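Local coordinates for protein D-alanyl-D-alanine carboxypeptidase (Vibrio cholerae, PDB 5TR7) that probably removes the terminal D-alanine from peptidoglycan precursor peptides, as a penicillin-binding serine carboxypeptidase of the peptidase S11 family, at residues A[95-100]-A[174-179]; A[152-157]-A[224-229]; A[169-174]-A[198-203]; A[192-197]-A[239-244]. All blocks are in the same frame, centred on the assembly; numbering follows the deposited sequence.

Contacts 2, 3 and 4 all reach the five-stranded antiparallel sheet of this penicillin-binding fold, while contact 1 joins the loop after helix 87-95 to the hairpin strand 175-178. Contacts 1 and 3 lie at the active site, their centres about 11 Å apart; they share Gln174 and meet where Ser98 OG bonds Lys201 NZ. Contact 3 continues into contact 4 along strand 196-205, at one edge of the sheet. Contacts 2 and 4 use opposite faces of the sheet, helix 150-163 on one and helix 233-251 on the other. Along the chain, 95-100 comes first, then 152-157, 169-174 and 174-179, followed by 192-197, 198-203, 224-229 and 239-244, so residues distant in sequence build one cleft and its scaffold.

Contact 1. Residues A[95-100]-A[174-179]; sequences IIQSGN and QKFTYN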
# COMPACT_ATOMS: atom_id res chain seq x y z
N ILE A 95 3.93 1.13 6.72
CA ILE A 95 4.43 0.87 5.42
C ILE A 95 5.31 -0.37 5.33
O ILE A 95 5.15 -1.15 4.44
CB ILE A 95 5.21 2.12 4.92
CG1 ILE A 95 4.22 3.26 4.62
CG2 ILE A 95 6.06 1.79 3.69
CD1 ILE A 95 4.91 4.63 4.45
N ILE A 96 6.27 -0.48 6.21
CA ILE A 96 7.18 -1.58 6.15
C ILE A 96 6.65 -2.84 6.83
O ILE A 96 6.81 -3.94 6.31
CB ILE A 96 8.51 -1.16 6.80
CG1 ILE A 96 9.02 0.13 6.10
CG2 ILE A 96 9.55 -2.30 6.70
CD1 ILE A 96 10.24 0.79 6.74
N GLN A 97 6.07 -2.68 7.99
CA GLN A 97 5.61 -3.80 8.78
C GLN A 97 4.16 -4.11 8.52
O GLN A 97 3.68 -5.13 8.97
CB GLN A 97 5.77 -3.51 10.28
CG GLN A 97 7.15 -3.01 10.71
CD GLN A 97 7.28 -2.86 12.20
OE1 GLN A 97 6.34 -2.43 12.87
NE2 GLN A 97 8.47 -3.21 12.74
N SER A 98 3.42 -3.20 7.88
CA SER A 98 2.01 -3.46 7.58
C SER A 98 1.25 -3.61 8.90
O SER A 98 0.33 -4.41 9.04
CB SER A 98 1.90 -4.75 6.70
OG SER A 98 0.71 -4.71 5.97
N GLY A 99 1.61 -2.80 9.88
CA GLY A 99 0.98 -2.93 11.21
C GLY A 99 -0.39 -2.27 11.32
O GLY A 99 -0.52 -1.08 11.12
N ASN A 100 -1.43 -3.06 11.57
CA ASN A 100 -2.77 -2.53 11.71
C ASN A 100 -2.95 -1.57 12.89
O ASN A 100 -3.76 -0.64 12.82
CB ASN A 100 -3.77 -3.67 11.90
CG ASN A 100 -3.91 -4.56 10.71
OD1 ASN A 100 -3.57 -4.21 9.60
ND2 ASN A 100 -4.41 -5.73 10.95
N GLN A 174 13.75 -1.86 3.63
CA GLN A 174 13.62 -3.33 3.72
C GLN A 174 13.23 -3.86 5.05
O GLN A 174 12.80 -5.06 5.16
CB GLN A 174 14.97 -3.96 3.31
CG GLN A 174 15.22 -3.73 1.83
CD GLN A 174 16.47 -4.44 1.28
OE1 GLN A 174 17.32 -4.92 2.00
NE2 GLN A 174 16.55 -4.50 0.01
N LYS A 175 13.44 -3.05 6.09
CA LYS A 175 13.09 -3.51 7.42
C LYS A 175 12.93 -2.38 8.38
O LYS A 175 13.32 -1.27 8.10
CB LYS A 175 14.17 -4.41 7.96
CG LYS A 175 15.53 -3.78 8.15
CD LYS A 175 16.52 -5.00 8.21
CE LYS A 175 17.95 -4.62 8.46
NZ LYS A 175 18.17 -4.24 9.88
N PHE A 176 12.35 -2.70 9.52
CA PHE A 176 12.14 -1.72 10.54
C PHE A 176 12.02 -2.45 11.83
O PHE A 176 11.36 -3.49 11.91
CB PHE A 176 10.86 -0.95 10.30
CG PHE A 176 10.62 0.13 11.28
CD1 PHE A 176 11.50 1.20 11.38
CD2 PHE A 176 9.44 0.14 12.03
CE1 PHE A 176 11.25 2.22 12.30
CE2 PHE A 176 9.17 1.18 12.92
CZ PHE A 176 10.08 2.19 13.08
N THR A 177 12.67 -1.89 12.82
CA THR A 177 12.67 -2.33 14.18
C THR A 177 11.91 -1.33 15.11
O THR A 177 12.16 -0.13 15.09
CB THR A 177 14.11 -2.43 14.67
OG1 THR A 177 14.78 -3.33 13.81
CG2 THR A 177 14.18 -2.94 16.13
N TYR A 178 11.01 -1.88 15.92
CA TYR A 178 10.32 -1.14 16.95
C TYR A 178 10.23 -2.03 18.20
O TYR A 178 9.82 -3.21 18.14
CB TYR A 178 8.93 -0.64 16.53
CG TYR A 178 8.27 0.07 17.68
CD1 TYR A 178 8.74 1.32 18.12
CD2 TYR A 178 7.24 -0.52 18.36
CE1 TYR A 178 8.15 1.97 19.21
CE2 TYR A 178 6.66 0.09 19.46
CZ TYR A 178 7.11 1.34 19.86
OH TYR A 178 6.51 1.88 20.93
N ASN A 179 10.69 -1.46 19.32
CA ASN A 179 10.64 -2.10 20.58
C ASN A 179 11.39 -3.45 20.57
O ASN A 179 11.03 -4.38 21.22
CB ASN A 179 9.17 -2.27 20.97
CG ASN A 179 8.97 -2.26 22.47
OD1 ASN A 179 9.68 -1.62 23.20
ND2 ASN A 179 7.98 -2.91 22.91
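Ile96 and Gln97, the two residues leading into the Ser98-Gly99-Asn100 triplet (the SxN motif of penicillin-binding proteins), pack on the hairpin strand 175-178. Gln97 makes the polar link: its NE2 donates to Phe176 O at 3.0 Å, with an N-H...O angle of 141°. The donor stands well above the carbonyl plane, 63° out of it. The extended Gln97 side chain passes the rim of the Phe176 ring, with CD in the ring plane at its edge, 3.7 Å from Phe176 CD2, while the amide and ring planes are 66° apart. Ile96 meets the strand with two methyls. Its CG2, anti to the backbone N, rests 3.8 Å from Lys175 C, and its CD1 lies 4.0 Å from Phe176 CB, the two side chains crossing at about a right angle. Asp89 and Arg92 of helix 87-95 touch the Phe176 side chain. Behind the contact, Gln97 O accepts a hydrogen bond from Ser75, while Ser98 OG bonds Lys201 NZ and Asn100 OD1 bonds Lys38 NZ. One bent hydrogen bond from a side-chain amide, backed by aliphatic contact, thus ties the hairpin to the turn that carries Ser98, a predicted active-site residue.

Contact 2. Residues A[152-157]-A[224-229]; sequences DLALLG and VAVVMG
Leu153 and Ala154 pack on Val226 and Met228 in a buried helix-on-sheet contact of apolar side chains, in which helix 150-163 lies against strand 221-230, the middle strand of the five-stranded sheet. The short axes come within 8.1 Å and their directions differ by 141°, so the helix runs roughly against the strand. Closest in is Val226: CG2 sits 3.7 Å from Ala154 N and 3.8 Å from Ala154 CB, wedging a methyl against the helix backbone. Two residues earlier on the strand, Val224 CG1 touches Ala154 O at 3.9 Å, on the side where Gly157 carries no side chain. At the other end Leu153 CD1 meets the Met228 CE methyl at 3.8 Å, the two side chains crossing at about a right angle; the Met228 chain bends at chi2 (-68°) and chi3 (-75°), which curls its end toward the leucine. Met39 of helix 37-50 also packs on Leu153. The intervening Ala225 and Val227 face the other way, onto helix 233-251, so the strand is sandwiched between helices. With only aliphatic side chains and a thioether meeting, the attraction is dispersive and hydrophobic, and depends on close shape fit.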
# COMPACT_ATOMS: atom_id res chain seq x y z
N ASP A 152 -7.89 1.02 -9.89
CA ASP A 152 -7.87 2.06 -8.86
C ASP A 152 -6.62 1.97 -7.97
O ASP A 152 -6.08 2.99 -7.57
CB ASP A 152 -9.11 2.04 -8.00
CG ASP A 152 -10.38 2.49 -8.77
OD1 ASP A 152 -10.35 2.70 -10.01
OD2 ASP A 152 -11.40 2.63 -8.10
N LEU A 153 -6.23 0.74 -7.64
CA LEU A 153 -5.03 0.54 -6.85
C LEU A 153 -3.78 1.01 -7.63
O LEU A 153 -2.88 1.60 -7.04
CB LEU A 153 -4.94 -0.95 -6.37
CG LEU A 153 -6.04 -1.37 -5.36
CD1 LEU A 153 -6.18 -2.86 -5.26
CD2 LEU A 153 -5.72 -0.80 -4.01
N ALA A 154 -3.79 0.88 -8.96
CA ALA A 154 -2.69 1.37 -9.75
C ALA A 154 -2.63 2.89 -9.68
O ALA A 154 -1.53 3.49 -9.58
CB ALA A 154 -2.89 0.97 -11.19
N LEU A 155 -3.80 3.53 -9.80
CA LEU A 155 -3.86 4.99 -9.70
C LEU A 155 -3.32 5.39 -8.34
O LEU A 155 -2.58 6.32 -8.25
CB LEU A 155 -5.31 5.52 -9.83
CG LEU A 155 -6.00 5.50 -11.18
CD1 LEU A 155 -7.52 5.85 -11.10
CD2 LEU A 155 -5.29 6.39 -12.17
N LEU A 156 -3.62 4.62 -7.31
CA LEU A 156 -3.18 4.97 -5.98
C LEU A 156 -1.67 4.87 -5.83
O LEU A 156 -1.04 5.72 -5.22
CB LEU A 156 -3.90 4.15 -4.91
CG LEU A 156 -3.58 4.40 -3.46
CD1 LEU A 156 -3.90 5.81 -3.09
CD2 LEU A 156 -4.33 3.48 -2.55
N GLY A 157 -1.13 3.79 -6.35
CA GLY A 157 0.33 3.59 -6.31
C GLY A 157 1.01 4.75 -7.06
O GLY A 157 2.00 5.31 -6.60
N VAL A 224 4.02 0.99 -13.16
CA VAL A 224 3.29 0.62 -11.96
C VAL A 224 2.53 -0.65 -12.34
O VAL A 224 1.83 -0.67 -13.35
CB VAL A 224 2.33 1.70 -11.52
CG1 VAL A 224 1.52 1.21 -10.33
CG2 VAL A 224 3.09 2.93 -11.11
N ALA A 225 2.67 -1.69 -11.55
CA ALA A 225 1.93 -2.95 -11.77
C ALA A 225 1.17 -3.39 -10.53
O ALA A 225 1.55 -3.11 -9.39
CB ALA A 225 2.88 -4.07 -12.17
N VAL A 226 -0.00 -3.95 -10.78
CA VAL A 226 -0.82 -4.47 -9.69
C VAL A 226 -1.17 -5.91 -10.06
O VAL A 226 -1.62 -6.19 -11.19
CB VAL A 226 -2.13 -3.67 -9.56
CG1 VAL A 226 -2.99 -4.23 -8.47
CG2 VAL A 226 -1.83 -2.21 -9.34
N VAL A 227 -0.94 -6.82 -9.13
CA VAL A 227 -1.27 -8.26 -9.35
C VAL A 227 -2.10 -8.67 -8.16
O VAL A 227 -1.72 -8.45 -7.04
CB VAL A 227 0.02 -9.09 -9.55
CG1 VAL A 227 -0.28 -10.55 -9.70
CG2 VAL A 227 0.71 -8.63 -10.83
N MET A 228 -3.27 -9.22 -8.42
CA MET A 228 -4.17 -9.63 -7.34
C MET A 228 -4.53 -11.07 -7.44
O MET A 228 -4.86 -11.55 -8.50
CB MET A 228 -5.50 -8.85 -7.41
CG MET A 228 -5.28 -7.35 -7.47
SD MET A 228 -4.60 -6.62 -5.96
CE MET A 228 -6.17 -6.70 -5.00
N GLY A 229 -4.48 -11.75 -6.31
CA GLY A 229 -4.92 -13.12 -6.28
C GLY A 229 -3.99 -14.16 -6.85
O GLY A 229 -4.43 -14.95 -7.61

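Contact 3. Residues A[169-174]-A[198-203]; sequences AIYSEQ and DGIKTG
Tyr171 offers one face of its ring to Ile200, the residue just ahead of the Lys201-Thr202-Gly203 triplet, the KTG motif on edge strand 196-205. Ile200 CG2 stands over that face, offset toward the rim, 4.0 Å from the centroid of the Tyr171 ring and 25° off the normal, a CH-pi contact. The two side chains cross obliquely. With chi1 at -73°, Tyr171 CG lies anti to its own carbonyl carbon, and the ring reaches the strand with CD2 only 3.0 Å from Ile200 O, a tight approach. Lys201 CD comes to the edge of the same ring, near its plane, while the lysine end turns away to Thr202 O and to Ser98 OG. Tyr171 OH is held by Ser42 of helix 37-50, and Leu160 of helix 150-163 touches both Tyr171 and Ile200.

The strand backbone here is irregular. The peptide before Ile200 is cis, and Ile200 and Lys201 both face Val213 in a classic beta bulge. Ser172 packs against the start of the segment, its CB 3.6 Å from Asp198 O, and Asp198 is itself held by Tyr168 and by a salt bridge to Arg222. The bulge includes Lys201, predicted to bind substrate, and the tyrosine packs beside it. Two backbone carbonyls that cannot pair with each other are joined by water 1, which donates one hydrogen to Tyr171 O at 2.7 Å and the other to Ile200 O, also at 2.7 Å.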
# COMPACT_ATOMS: atom_id res chain seq x y z
N ALA A 169 9.26 7.20 -0.65
CA ALA A 169 10.64 6.72 -0.44
C ALA A 169 10.68 5.66 0.62
O ALA A 169 11.47 4.70 0.56
CB ALA A 169 11.58 7.84 -0.05
N ILE A 170 9.75 5.75 1.54
CA ILE A 170 9.76 4.81 2.64
C ILE A 170 9.45 3.35 2.20
O ILE A 170 9.85 2.44 2.87
CB ILE A 170 8.84 5.30 3.76
CG1 ILE A 170 9.29 6.69 4.27
CG2 ILE A 170 8.84 4.33 4.94
CD1 ILE A 170 8.29 7.30 5.27
N TYR A 171 8.82 3.16 1.04
CA TYR A 171 8.42 1.85 0.58
C TYR A 171 9.60 0.98 0.15
O TYR A 171 9.44 -0.25 -0.05
CB TYR A 171 7.37 2.01 -0.50
CG TYR A 171 5.98 2.44 0.01
CD1 TYR A 171 5.62 3.75 0.20
CD2 TYR A 171 5.04 1.50 0.29
CE1 TYR A 171 4.33 4.09 0.65
CE2 TYR A 171 3.78 1.80 0.73
CZ TYR A 171 3.41 3.09 0.89
OH TYR A 171 2.17 3.28 1.33
N SER A 172 10.78 1.59 -0.02
CA SER A 172 11.92 0.80 -0.42
C SER A 172 12.79 0.44 0.74
O SER A 172 13.81 -0.23 0.55
CB SER A 172 12.71 1.45 -1.52
OG SER A 172 13.04 2.71 -1.13
N GLU A 173 12.39 0.81 1.96
CA GLU A 173 13.11 0.42 3.18
C GLU A 173 12.75 -1.05 3.40
O GLU A 173 11.59 -1.44 3.33
CB GLU A 173 12.82 1.35 4.35
CG GLU A 173 13.29 2.79 4.08
CD GLU A 173 13.00 3.78 5.24
OE1 GLU A 173 12.75 3.40 6.41
OE2 GLU A 173 13.02 5.01 4.95
N GLN A 174 13.75 -1.86 3.63
CA GLN A 174 13.62 -3.33 3.72
C GLN A 174 13.23 -3.86 5.05
O GLN A 174 12.80 -5.06 5.16
CB GLN A 174 14.97 -3.96 3.31
CG GLN A 174 15.22 -3.73 1.83
CD GLN A 174 16.47 -4.44 1.28
OE1 GLN A 174 17.32 -4.92 2.00
NE2 GLN A 174 16.55 -4.50 0.01
N ASP A 198 11.21 -0.25 -6.44
CA ASP A 198 11.32 0.56 -5.25
C ASP A 198 9.96 0.72 -4.50
O ASP A 198 9.81 1.59 -3.67
CB ASP A 198 11.98 1.92 -5.64
CG ASP A 198 11.14 2.72 -6.62
OD1 ASP A 198 10.01 2.26 -6.96
OD2 ASP A 198 11.62 3.80 -7.07
N GLY A 199 9.00 -0.16 -4.80
CA GLY A 199 7.73 -0.19 -4.14
C GLY A 199 6.88 -1.33 -4.71
O GLY A 199 7.31 -2.03 -5.60
N ILE A 200 5.64 -1.47 -4.27
CA ILE A 200 5.03 -0.59 -3.30
C ILE A 200 4.52 -1.34 -2.07
O ILE A 200 5.09 -1.26 -1.00
CB ILE A 200 3.88 0.21 -3.92
CG1 ILE A 200 4.30 0.81 -5.26
CG2 ILE A 200 3.34 1.26 -2.97
CD1 ILE A 200 3.32 1.86 -5.82
N LYS A 201 3.45 -2.09 -2.22
CA LYS A 201 2.86 -2.70 -1.07
C LYS A 201 2.29 -4.06 -1.38
O LYS A 201 1.67 -4.30 -2.37
CB LYS A 201 1.72 -1.79 -0.58
CG LYS A 201 1.05 -2.19 0.74
CD LYS A 201 1.97 -1.87 1.88
CE LYS A 201 1.42 -2.34 3.22
NZ LYS A 201 1.49 -3.80 3.47
N THR A 202 2.36 -4.85 -0.39
CA THR A 202 1.96 -6.21 -0.43
C THR A 202 0.66 -6.46 0.36
O THR A 202 0.29 -5.70 1.20
CB THR A 202 3.14 -6.92 0.21
OG1 THR A 202 3.14 -8.28 -0.15
CG2 THR A 202 3.16 -6.72 1.70
N GLY A 203 -0.05 -7.51 0.05
CA GLY A 203 -1.25 -7.87 0.86
C GLY A 203 -1.84 -9.18 0.49
O GLY A 203 -1.44 -9.78 -0.52
O HOH W 1 7.71 -2.03 -1.16
O HOH W 2 10.62 3.91 -2.45

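Contact 4. Residues A[192-197]-A[239-244]; sequences DKSMNV and ESKKLL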
# COMPACT_ATOMS: atom_id res chain seq x y z
N ASP A 192 15.65 -7.96 -5.54
CA ASP A 192 16.04 -8.39 -6.88
C ASP A 192 17.08 -7.43 -7.47
O ASP A 192 16.83 -6.26 -7.71
CB ASP A 192 14.81 -8.47 -7.79
CG ASP A 192 15.10 -9.06 -9.14
OD1 ASP A 192 16.12 -8.76 -9.79
OD2 ASP A 192 14.25 -9.82 -9.57
N LYS A 193 18.23 -7.99 -7.76
CA LYS A 193 19.35 -7.23 -8.31
C LYS A 193 19.27 -6.85 -9.78
O LYS A 193 19.92 -5.90 -10.19
CB LYS A 193 20.63 -8.03 -8.03
CG LYS A 193 20.94 -7.92 -6.53
CD LYS A 193 21.70 -9.10 -5.98
CE LYS A 193 20.74 -10.30 -5.84
NZ LYS A 193 21.43 -11.57 -5.45
N SER A 194 18.58 -7.65 -10.59
CA SER A 194 18.40 -7.36 -12.01
C SER A 194 17.42 -6.20 -12.26
O SER A 194 17.38 -5.69 -13.37
CB SER A 194 17.92 -8.60 -12.80
OG SER A 194 16.63 -9.06 -12.40
N MET A 195 16.62 -5.82 -11.29
CA MET A 195 15.57 -4.78 -11.47
C MET A 195 15.61 -3.71 -10.40
O MET A 195 16.08 -3.94 -9.31
CB MET A 195 14.15 -5.36 -11.41
CG MET A 195 13.54 -5.84 -12.70
SD MET A 195 11.71 -5.43 -12.79
CE MET A 195 11.39 -6.24 -14.40
N ASN A 196 15.11 -2.52 -10.73
CA ASN A 196 15.04 -1.41 -9.80
C ASN A 196 13.57 -1.21 -9.37
O ASN A 196 12.87 -0.33 -9.83
CB ASN A 196 15.64 -0.14 -10.40
CG ASN A 196 17.07 -0.37 -10.98
OD1 ASN A 196 18.11 -0.05 -10.34
ND2 ASN A 196 17.14 -1.00 -12.18
N VAL A 197 13.12 -2.11 -8.51
CA VAL A 197 11.80 -2.09 -7.90
C VAL A 197 11.95 -1.34 -6.60
O VAL A 197 12.76 -1.71 -5.74
CB VAL A 197 11.35 -3.50 -7.58
CG1 VAL A 197 9.99 -3.47 -6.93
CG2 VAL A 197 11.31 -4.32 -8.87
N GLU A 239 5.18 -13.27 -11.05
CA GLU A 239 4.24 -12.75 -11.99
C GLU A 239 4.39 -11.24 -12.09
O GLU A 239 4.25 -10.69 -13.18
CB GLU A 239 2.81 -13.15 -11.60
CG GLU A 239 2.61 -14.67 -11.53
CD GLU A 239 2.97 -15.44 -12.81
OE1 GLU A 239 3.95 -16.21 -12.80
OE2 GLU A 239 2.37 -15.19 -13.84
N SER A 240 4.73 -10.57 -11.00
CA SER A 240 4.94 -9.12 -11.06
C SER A 240 6.17 -8.80 -11.87
O SER A 240 6.15 -7.86 -12.66
CB SER A 240 5.05 -8.55 -9.64
OG SER A 240 3.80 -8.69 -9.02
N LYS A 241 7.20 -9.62 -11.71
CA LYS A 241 8.46 -9.42 -12.46
C LYS A 241 8.16 -9.61 -13.95
O LYS A 241 8.59 -8.78 -14.75
CB LYS A 241 9.62 -10.32 -11.98
CG LYS A 241 10.94 -9.93 -12.51
CD LYS A 241 12.10 -10.86 -12.15
CE LYS A 241 13.44 -10.18 -12.52
NZ LYS A 241 14.64 -10.99 -12.18
N LYS A 242 7.33 -10.61 -14.32
CA LYS A 242 7.01 -10.83 -15.75
C LYS A 242 6.25 -9.64 -16.27
O LYS A 242 6.55 -9.14 -17.33
CB LYS A 242 6.12 -12.04 -16.03
CG LYS A 242 6.74 -13.38 -15.84
CD LYS A 242 5.69 -14.50 -15.84
CE LYS A 242 6.41 -15.77 -15.42
NZ LYS A 242 5.47 -16.82 -14.91
N LEU A 243 5.25 -9.24 -15.53
CA LEU A 243 4.44 -8.13 -15.95
C LEU A 243 5.30 -6.94 -16.18
O LEU A 243 5.19 -6.31 -17.18
CB LEU A 243 3.39 -7.85 -14.90
CG LEU A 243 2.14 -7.14 -15.34
CD1 LEU A 243 1.63 -7.65 -16.66
CD2 LEU A 243 1.09 -7.24 -14.28
N LEU A 244 6.19 -6.64 -15.26
CA LEU A 244 7.06 -5.46 -15.38
C LEU A 244 8.04 -5.59 -16.55
O LEU A 244 8.21 -4.62 -17.29
CB LEU A 244 7.82 -5.18 -14.08
CG LEU A 244 7.00 -4.67 -12.90
CD1 LEU A 244 7.77 -4.84 -11.60
CD2 LEU A 244 6.59 -3.23 -13.06
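Lys241 of helix 233-251 meets Asp192 tip to tip: NZ donates to Asp192 OD2 at 2.9 Å, a salt bridge on the syn lone pair of that oxygen. Lys241 NZ also donates to Ser194 OG at 2.8 Å, so two oxygens of the loop grip it. The Lys241 chain is extended beyond CG, and CG lies anti to the backbone N (chi1 -168°), which starts the chain off toward the loop.

The next shell holds the acceptors in place. Ser194 OG donates a hydrogen bond to Asp192 OD1, 2.7 Å away, again on a syn lone pair, so the serine receives from the lysine and gives to the aspartate. Ser194 N and Met195 N also point at Asp192 OD1, both as weak bonds with angles near 125°, the loop backbone curling round the carboxylate.

Beside this polar cluster runs an apolar strip. Met195, whose chain bends at chi2, puts its CE methyl 3.7 Å from Leu244 CB and 3.8 Å from Lys241 O. Further along, Val197 CG2 makes a looser contact of 4.5 Å with Leu244 CD1. Farther out, Leu244 lies on Leu223 and Ala225 of strand 221-230, and Met195 touches Phe248 one turn further along the helix.

The loop that leads into edge strand 196-205 is therefore fixed to the helix by a charged pair and by apolar side chains. With bonds reaching both its oxygens, the Asp192 carboxylate is probably kept ionised, complementing the lysine charge.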